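Glycerol dehydratase (Clostridium butyricum, PDB 1R9D) probably catalyses the B12-independent dehydration of glycerol, as a lyase of the glycyl radical family related to pyruvate formate lyase. Local coordinates at residues T384-R397 against L710-R724. Sequence-based numbering, arbitrary orientation.
Sequences TPDEFLLRAAELTR and LKGDNGLMNLSSLIR
Ala393 and Leu716 meet where helix 386-397 crosses the helix of 712-724, the axes 9.2 Å apart at closest approach and their N-to-C directions 110° apart. Leu716 is a knob in the hole formed by Leu390, Ala393, Glu394 and Arg397; the small Ala393 lets the backbones come close, its CB 3.8 Å from Leu716 CD2. Leu716 CD2 also lies over the centre of one face of the Arg397 guanidinium. Arginine suits this edge because its aliphatic part, with CG anti to the backbone N, slides past Leu710, and a bend at chi3 carries NH1 to Leu710 O (3.1 Å, nearly straight at 163°). A water accepts from NH1 and donates to Asp713 OD1, linking the two charged groups. At the other end, Arg724 NH2 makes a salt bridge to Asp386 OD1 (2.8 Å), the carboxylate and guanidinium planes 63° apart. Leu389 CD2 lies over one face of this guanidinium and against Ser720 OG. Thr396 CG2 meets Leu719 CD2 tip to tip, while the Thr396 hydroxyl is hydrogen-bonded to Tyr405 OH. The contact joins pyruvate formate lyase-like and glycine radical regions; both helices pack on the mixed sheet containing strands 404-407 and 733-738, with helix 357-369 packed against helix 386-397.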
ATOM      1  N   THR A 384       4.534  -8.985  48.062  1.00 27.64           N
ATOM      2  CA  THR A 384       4.507  -7.526  48.163  1.00 27.75           C
ATOM      3  C   THR A 384       4.817  -7.157  49.612  1.00 28.13           C
ATOM      4  O   THR A 384       4.227  -7.719  50.533  1.00 28.11           O
ATOM      5  CB  THR A 384       3.110  -6.971  47.813  1.00 26.80           C
ATOM      6  OG1 THR A 384       2.851  -7.185  46.421  1.00 26.74           O
ATOM      7  CG2 THR A 384       3.020  -5.478  48.137  1.00 27.36           C
ATOM      8  N   PRO A 385       5.755  -6.222  49.836  1.00 28.50           N
ATOM      9  CA  PRO A 385       6.090  -5.828  51.212  1.00 29.31           C
ATOM     10  C   PRO A 385       4.857  -5.229  51.887  1.00 29.36           C
ATOM     11  O   PRO A 385       4.126  -4.462  51.264  1.00 28.97           O
ATOM     12  CB  PRO A 385       7.192  -4.786  51.018  1.00 29.50           C
ATOM     13  CG  PRO A 385       7.827  -5.186  49.715  1.00 29.24           C
ATOM     14  CD  PRO A 385       6.627  -5.539  48.864  1.00 28.76           C
ATOM     15  N   ASP A 386       4.620  -5.574  53.151  1.00 31.19           N
ATOM     16  CA  ASP A 386       3.458  -5.046  53.859  1.00 32.26           C
ATOM     17  C   ASP A 386       3.432  -3.523  53.869  1.00 32.20           C
ATOM     18  O   ASP A 386       2.381  -2.913  53.680  1.00 31.26           O
ATOM     19  CB  ASP A 386       3.417  -5.552  55.306  1.00 35.38           C
ATOM     20  CG  ASP A 386       3.211  -7.052  55.398  1.00 37.52           C
ATOM     21  OD1 ASP A 386       2.480  -7.610  54.551  1.00 39.18           O
ATOM     22  OD2 ASP A 386       3.769  -7.673  56.329  1.00 40.23           O
ATOM     23  N   GLU A 387       4.588  -2.908  54.084  1.00 32.80           N
ATOM     24  CA  GLU A 387       4.668  -1.453  54.127  1.00 33.45           C
ATOM     25  C   GLU A 387       4.235  -0.808  52.812  1.00 32.11           C
ATOM     26  O   GLU A 387       3.703   0.302  52.806  1.00 31.05           O
ATOM     27  CB  GLU A 387       6.093  -1.009  54.473  1.00 36.07           C
ATOM     28  CG  GLU A 387       7.147  -1.513  53.504  1.00 39.39           C
ATOM     29  CD  GLU A 387       7.836  -2.784  53.972  1.00 41.52           C
ATOM     30  OE1 GLU A 387       7.165  -3.666  54.563  1.00 40.31           O
ATOM     31  OE2 GLU A 387       9.061  -2.899  53.731  1.00 43.15           O
ATOM     32  N   PHE A 388       4.463  -1.503  51.698  1.00 30.86           N
ATOM     33  CA  PHE A 388       4.091  -0.974  50.390  1.00 29.86           C
ATOM     34  C   PHE A 388       2.573  -0.980  50.223  1.00 28.90           C
ATOM     35  O   PHE A 388       1.976   0.022  49.839  1.00 27.03           O
ATOM     36  CB  PHE A 388       4.745  -1.796  49.273  1.00 29.72           C
ATOM     37  CG  PHE A 388       4.425  -1.301  47.886  1.00 29.78           C
ATOM     38  CD1 PHE A 388       4.876  -0.057  47.453  1.00 29.54           C
ATOM     39  CD2 PHE A 388       3.675  -2.083  47.010  1.00 30.43           C
ATOM     40  CE1 PHE A 388       4.586   0.403  46.166  1.00 30.28           C
ATOM     41  CE2 PHE A 388       3.379  -1.634  45.721  1.00 30.35           C
ATOM     42  CZ  PHE A 388       3.836  -0.388  45.297  1.00 30.94           C
ATOM     43  N   LEU A 389       1.950  -2.119  50.511  1.00 28.25           N
ATOM     44  CA  LEU A 389       0.508  -2.228  50.397  1.00 28.04           C
ATOM     45  C   LEU A 389      -0.176  -1.249  51.352  1.00 28.18           C
ATOM     46  O   LEU A 389      -1.190  -0.646  51.009  1.00 27.32           O
ATOM     47  CB  LEU A 389       0.055  -3.667  50.696  1.00 29.24           C
ATOM     48  CG  LEU A 389      -1.454  -3.924  50.623  1.00 29.35           C
ATOM     49  CD1 LEU A 389      -2.006  -3.438  49.291  1.00 28.82           C
ATOM     50  CD2 LEU A 389      -1.723  -5.410  50.804  1.00 30.99           C
ATOM     51  N   LEU A 390       0.381  -1.082  52.549  1.00 28.48           N
ATOM     52  CA  LEU A 390      -0.209  -0.163  53.516  1.00 28.82           C
ATOM     53  C   LEU A 390      -0.090   1.282  53.044  1.00 28.55           C
ATOM     54  O   LEU A 390      -1.000   2.085  53.250  1.00 27.61           O
ATOM     55  CB  LEU A 390       0.448  -0.335  54.887  1.00 30.66           C
ATOM     56  CG  LEU A 390       0.038  -1.623  55.615  1.00 32.03           C
ATOM     57  CD1 LEU A 390       0.828  -1.772  56.909  1.00 32.43           C
ATOM     58  CD2 LEU A 390      -1.466  -1.583  55.905  1.00 32.45           C
ATOM     59  N   ARG A 391       1.024   1.611  52.400  1.00 27.91           N
ATOM     60  CA  ARG A 391       1.210   2.965  51.896  1.00 27.44           C
ATOM     61  C   ARG A 391       0.207   3.219  50.777  1.00 27.03           C
ATOM     62  O   ARG A 391      -0.334   4.315  50.656  1.00 26.00           O
ATOM     63  CB  ARG A 391       2.636   3.156  51.371  1.00 28.55           C
ATOM     64  CG  ARG A 391       2.982   4.606  51.036  1.00 30.31           C
ATOM     65  CD  ARG A 391       2.869   5.500  52.271  1.00 31.48           C
ATOM     66  NE  ARG A 391       3.434   6.829  52.041  1.00 31.38           N
ATOM     67  CZ  ARG A 391       3.383   7.826  52.921  1.00 32.78           C
ATOM     68  NH1 ARG A 391       2.787   7.652  54.095  1.00 32.30           N
ATOM     69  NH2 ARG A 391       3.944   8.995  52.635  1.00 32.34           N
ATOM     70  N   ALA A 392      -0.041   2.204  49.954  1.00 26.24           N
ATOM     71  CA  ALA A 392      -1.007   2.349  48.871  1.00 26.74           C
ATOM     72  C   ALA A 392      -2.384   2.577  49.492  1.00 26.43           C
ATOM     73  O   ALA A 392      -3.172   3.394  49.007  1.00 25.41           O
ATOM     74  CB  ALA A 392      -1.013   1.098  47.992  1.00 27.01           C
ATOM     75  N   ALA A 393      -2.666   1.853  50.573  1.00 25.75           N
ATOM     76  CA  ALA A 393      -3.942   1.995  51.267  1.00 26.61           C
ATOM     77  C   ALA A 393      -4.098   3.418  51.803  1.00 26.34           C
ATOM     78  O   ALA A 393      -5.193   3.969  51.780  1.00 26.74           O
ATOM     79  CB  ALA A 393      -4.039   0.987  52.409  1.00 25.74           C
ATOM     80  N   GLU A 394      -3.005   4.004  52.293  1.00 28.09           N
ATOM     81  CA  GLU A 394      -3.037   5.376  52.802  1.00 28.83           C
ATOM     82  C   GLU A 394      -3.437   6.331  51.684  1.00 28.50           C
ATOM     83  O   GLU A 394      -4.165   7.303  51.907  1.00 27.10           O
ATOM     84  CB  GLU A 394      -1.664   5.819  53.317  1.00 31.20           C
ATOM     85  CG  GLU A 394      -1.273   5.344  54.692  1.00 34.64           C
ATOM     86  CD  GLU A 394      -0.156   6.195  55.283  1.00 35.85           C
ATOM     87  OE1 GLU A 394      -0.439   7.327  55.742  1.00 37.76           O
ATOM     88  OE2 GLU A 394       1.007   5.741  55.273  1.00 37.26           O
ATOM     89  N   LEU A 395      -2.931   6.074  50.481  1.00 27.61           N
ATOM     90  CA  LEU A 395      -3.259   6.914  49.338  1.00 27.13           C
ATOM     91  C   LEU A 395      -4.742   6.785  49.016  1.00 26.44           C
ATOM     92  O   LEU A 395      -5.420   7.777  48.760  1.00 25.73           O
ATOM     93  CB  LEU A 395      -2.426   6.514  48.118  1.00 26.99           C
ATOM     94  CG  LEU A 395      -2.759   7.233  46.806  1.00 27.98           C
ATOM     95  CD1 LEU A 395      -2.619   8.746  46.971  1.00 26.71           C
ATOM     96  CD2 LEU A 395      -1.832   6.731  45.716  1.00 26.36           C
ATOM     97  N   THR A 396      -5.250   5.557  49.031  1.00 25.97           N
ATOM     98  CA  THR A 396      -6.667   5.338  48.750  1.00 25.62           C
ATOM     99  C   THR A 396      -7.536   6.147  49.719  1.00 24.82           C
ATOM    100  O   THR A 396      -8.578   6.674  49.339  1.00 25.09           O
ATOM    101  CB  THR A 396      -7.041   3.843  48.888  1.00 26.09           C
ATOM    102  OG1 THR A 396      -6.355   3.084  47.883  1.00 25.94           O
ATOM    103  CG2 THR A 396      -8.536   3.649  48.726  1.00 26.74           C
ATOM    104  N   ARG A 397      -7.098   6.241  50.969  1.00 26.40           N
ATOM    105  CA  ARG A 397      -7.854   6.977  51.976  1.00 27.64           C
ATOM    106  C   ARG A 397      -7.970   8.464  51.643  1.00 28.50           C
ATOM    107  O   ARG A 397      -8.866   9.146  52.139  1.00 28.14           O
ATOM    108  CB  ARG A 397      -7.215   6.790  53.357  1.00 27.96           C
ATOM    109  CG  ARG A 397      -7.992   7.441  54.493  1.00 29.13           C
ATOM    110  CD  ARG A 397      -7.591   6.865  55.844  1.00 29.30           C
ATOM    111  NE  ARG A 397      -6.195   7.122  56.175  1.00 29.64           N
ATOM    112  CZ  ARG A 397      -5.565   6.587  57.216  1.00 30.43           C
ATOM    113  NH1 ARG A 397      -6.210   5.758  58.033  1.00 29.69           N
ATOM    114  NH2 ARG A 397      -4.289   6.873  57.440  1.00 30.72           N
ATOM    115  N   LEU A 710     -12.307   3.634  56.095  1.00 32.34           N
ATOM    116  CA  LEU A 710     -10.854   3.735  55.972  1.00 32.78           C
ATOM    117  C   LEU A 710     -10.190   4.424  57.158  1.00 33.58           C
ATOM    118  O   LEU A 710      -8.971   4.566  57.196  1.00 32.93           O
ATOM    119  CB  LEU A 710     -10.486   4.487  54.691  1.00 33.08           C
ATOM    120  CG  LEU A 710     -10.476   3.725  53.359  1.00 33.22           C
ATOM    121  CD1 LEU A 710      -9.296   2.772  53.342  1.00 33.85           C
ATOM    122  CD2 LEU A 710     -11.788   2.981  53.158  1.00 32.78           C
ATOM    123  N   LYS A 711     -10.994   4.837  58.131  1.00 34.94           N
ATOM    124  CA  LYS A 711     -10.485   5.532  59.308  1.00 36.35           C
ATOM    125  C   LYS A 711      -9.546   4.702  60.185  1.00 36.60           C
ATOM    126  O   LYS A 711      -9.819   3.542  60.499  1.00 37.21           O
ATOM    127  CB  LYS A 711     -11.668   6.047  60.137  1.00 38.43           C
ATOM    128  CG  LYS A 711     -11.298   6.797  61.407  1.00 41.93           C
ATOM    129  CD  LYS A 711     -12.491   7.612  61.903  1.00 44.56           C
ATOM    130  CE  LYS A 711     -12.243   8.226  63.275  1.00 46.65           C
ATOM    131  NZ  LYS A 711     -12.288   7.203  64.361  1.00 48.37           N
ATOM    132  N   GLY A 712      -8.427   5.309  60.568  1.00 36.80           N
ATOM    133  CA  GLY A 712      -7.464   4.645  61.430  1.00 37.27           C
ATOM    134  C   GLY A 712      -6.687   3.493  60.827  1.00 37.59           C
ATOM    135  O   GLY A 712      -6.894   3.114  59.673  1.00 37.31           O
ATOM    136  N   ASP A 713      -5.783   2.928  61.620  1.00 37.72           N
ATOM    137  CA  ASP A 713      -4.968   1.817  61.153  1.00 38.47           C
ATOM    138  C   ASP A 713      -5.816   0.608  60.781  1.00 38.08           C
ATOM    139  O   ASP A 713      -5.495  -0.104  59.828  1.00 37.25           O
ATOM    140  CB  ASP A 713      -3.933   1.428  62.211  1.00 40.10           C
ATOM    141  CG  ASP A 713      -2.919   2.529  62.461  1.00 42.74           C
ATOM    142  OD1 ASP A 713      -2.536   3.216  61.489  1.00 43.63           O
ATOM    143  OD2 ASP A 713      -2.494   2.702  63.624  1.00 45.07           O
ATOM    144  N   ASN A 714      -6.893   0.374  61.525  1.00 37.56           N
ATOM    145  CA  ASN A 714      -7.766  -0.755  61.225  1.00 37.54           C
ATOM    146  C   ASN A 714      -8.356  -0.588  59.833  1.00 36.56           C
ATOM    147  O   ASN A 714      -8.520  -1.562  59.098  1.00 36.12           O
ATOM    148  CB  ASN A 714      -8.896  -0.870  62.249  1.00 40.23           C
ATOM    149  CG  ASN A 714      -8.406  -1.335  63.602  1.00 42.83           C
ATOM    150  OD1 ASN A 714      -7.581  -2.247  63.697  1.00 44.62           O
ATOM    151  ND2 ASN A 714      -8.925  -0.722  64.662  1.00 43.90           N
ATOM    152  N   GLY A 715      -8.675   0.653  59.478  1.00 34.64           N
ATOM    153  CA  GLY A 715      -9.232   0.925  58.165  1.00 34.09           C
ATOM    154  C   GLY A 715      -8.272   0.503  57.067  1.00 33.90           C
ATOM    155  O   GLY A 715      -8.681  -0.097  56.072  1.00 33.54           O
ATOM    156  N   LEU A 716      -6.991   0.812  57.250  1.00 32.97           N
ATOM    157  CA  LEU A 716      -5.972   0.456  56.268  1.00 33.02           C
ATOM    158  C   LEU A 716      -5.765  -1.056  56.236  1.00 32.67           C
ATOM    159  O   LEU A 716      -5.600  -1.649  55.168  1.00 31.71           O
ATOM    160  CB  LEU A 716      -4.650   1.156  56.598  1.00 33.54           C
ATOM    161  CG  LEU A 716      -4.684   2.690  56.630  1.00 33.72           C
ATOM    162  CD1 LEU A 716      -3.289   3.216  56.918  1.00 34.79           C
ATOM    163  CD2 LEU A 716      -5.190   3.237  55.302  1.00 33.54           C
ATOM    164  N   MET A 717      -5.780  -1.673  57.412  1.00 33.12           N
ATOM    165  CA  MET A 717      -5.605  -3.117  57.534  1.00 33.71           C
ATOM    166  C   MET A 717      -6.756  -3.843  56.849  1.00 32.50           C
ATOM    167  O   MET A 717      -6.552  -4.856  56.178  1.00 31.54           O
ATOM    168  CB  MET A 717      -5.563  -3.524  59.010  1.00 37.40           C
ATOM    169  CG  MET A 717      -4.394  -2.944  59.790  1.00 42.34           C
ATOM    170  SD  MET A 717      -2.830  -3.754  59.412  1.00 49.29           S
ATOM    171  CE  MET A 717      -2.655  -4.814  60.868  1.00 47.58           C
ATOM    172  N   ASN A 718      -7.968  -3.326  57.030  1.00 31.10           N
ATOM    173  CA  ASN A 718      -9.145  -3.935  56.426  1.00 30.32           C
ATOM    174  C   ASN A 718      -9.139  -3.837  54.904  1.00 29.37           C
ATOM    175  O   ASN A 718      -9.494  -4.801  54.224  1.00 29.22           O
ATOM    176  CB  ASN A 718     -10.422  -3.306  56.982  1.00 31.08           C
ATOM    177  CG  ASN A 718     -10.716  -3.754  58.403  1.00 31.92           C
ATOM    178  OD1 ASN A 718     -10.342  -4.858  58.806  1.00 32.18           O
ATOM    179  ND2 ASN A 718     -11.404  -2.910  59.164  1.00 31.90           N
ATOM    180  N   LEU A 719      -8.744  -2.685  54.366  1.00 27.37           N
ATOM    181  CA  LEU A 719      -8.691  -2.531  52.913  1.00 26.61           C
ATOM    182  C   LEU A 719      -7.645  -3.494  52.363  1.00 26.65           C
ATOM    183  O   LEU A 719      -7.857  -4.146  51.339  1.00 26.07           O
ATOM    184  CB  LEU A 719      -8.306  -1.100  52.518  1.00 26.87           C
ATOM    185  CG  LEU A 719      -8.307  -0.878  50.997  1.00 26.52           C
ATOM    186  CD1 LEU A 719      -9.743  -0.795  50.506  1.00 25.89           C
ATOM    187  CD2 LEU A 719      -7.554   0.395  50.639  1.00 25.98           C
ATOM    188  N   SER A 720      -6.511  -3.571  53.051  1.00 26.27           N
ATOM    189  CA  SER A 720      -5.427  -4.458  52.652  1.00 28.42           C
ATOM    190  C   SER A 720      -5.900  -5.913  52.620  1.00 27.72           C
ATOM    191  O   SER A 720      -5.588  -6.662  51.691  1.00 26.33           O
ATOM    192  CB  SER A 720      -4.257  -4.317  53.627  1.00 29.91           C
ATOM    193  OG  SER A 720      -3.324  -5.370  53.456  1.00 35.80           O
ATOM    194  N   SER A 721      -6.655  -6.314  53.637  1.00 26.43           N
ATOM    195  CA  SER A 721      -7.168  -7.679  53.700  1.00 27.13           C
ATOM    196  C   SER A 721      -8.198  -7.939  52.595  1.00 26.19           C
ATOM    197  O   SER A 721      -8.247  -9.026  52.009  1.00 26.12           O
ATOM    198  CB  SER A 721      -7.799  -7.935  55.070  1.00 27.98           C
ATOM    199  OG  SER A 721      -8.265  -9.269  55.164  1.00 31.45           O
ATOM    200  N   LEU A 722      -9.027  -6.936  52.320  1.00 25.35           N
ATOM    201  CA  LEU A 722     -10.050  -7.046  51.289  1.00 25.51           C
ATOM    202  C   LEU A 722      -9.401  -7.286  49.931  1.00 25.30           C
ATOM    203  O   LEU A 722      -9.829  -8.158  49.169  1.00 24.57           O
ATOM    204  CB  LEU A 722     -10.875  -5.761  51.235  1.00 27.05           C
ATOM    205  CG  LEU A 722     -12.061  -5.716  50.268  1.00 27.96           C
ATOM    206  CD1 LEU A 722     -13.211  -6.541  50.826  1.00 29.58           C
ATOM    207  CD2 LEU A 722     -12.504  -4.272  50.069  1.00 28.47           C
ATOM    208  N   ILE A 723      -8.363  -6.512  49.631  1.00 23.73           N
ATOM    209  CA  ILE A 723      -7.664  -6.635  48.360  1.00 23.89           C
ATOM    210  C   ILE A 723      -6.982  -7.994  48.227  1.00 24.07           C
ATOM    211  O   ILE A 723      -7.135  -8.677  47.214  1.00 24.03           O
ATOM    212  CB  ILE A 723      -6.612  -5.506  48.198  1.00 24.54           C
ATOM    213  CG1 ILE A 723      -7.326  -4.149  48.111  1.00 22.33           C
ATOM    214  CG2 ILE A 723      -5.758  -5.755  46.961  1.00 24.49           C
ATOM    215  CD1 ILE A 723      -6.396  -2.936  48.253  1.00 24.84           C
ATOM    216  N   ARG A 724      -6.235  -8.391  49.246  1.00 24.89           N
ATOM    217  CA  ARG A 724      -5.540  -9.671  49.192  1.00 26.49           C
ATOM    218  C   ARG A 724      -6.478 -10.858  49.011  1.00 25.96           C
ATOM    219  O   ARG A 724      -6.154 -11.801  48.292  1.00 25.80           O
ATOM    220  CB  ARG A 724      -4.685  -9.861  50.444  1.00 29.04           C
ATOM    221  CG  ARG A 724      -3.414  -9.027  50.423  1.00 33.54           C
ATOM    222  CD  ARG A 724      -2.678  -9.102  51.739  1.00 38.04           C
ATOM    223  NE  ARG A 724      -1.352  -8.492  51.659  1.00 41.85           N
ATOM    224  CZ  ARG A 724      -0.633  -8.144  52.722  1.00 43.79           C
ATOM    225  NH1 ARG A 724      -1.118  -8.342  53.941  1.00 45.23           N
ATOM    226  NH2 ARG A 724       0.569  -7.603  52.571  1.00 45.76           N
TER
HETATM  227  O   HOH W   1      -4.093   5.298  60.280  1.00 33.94           O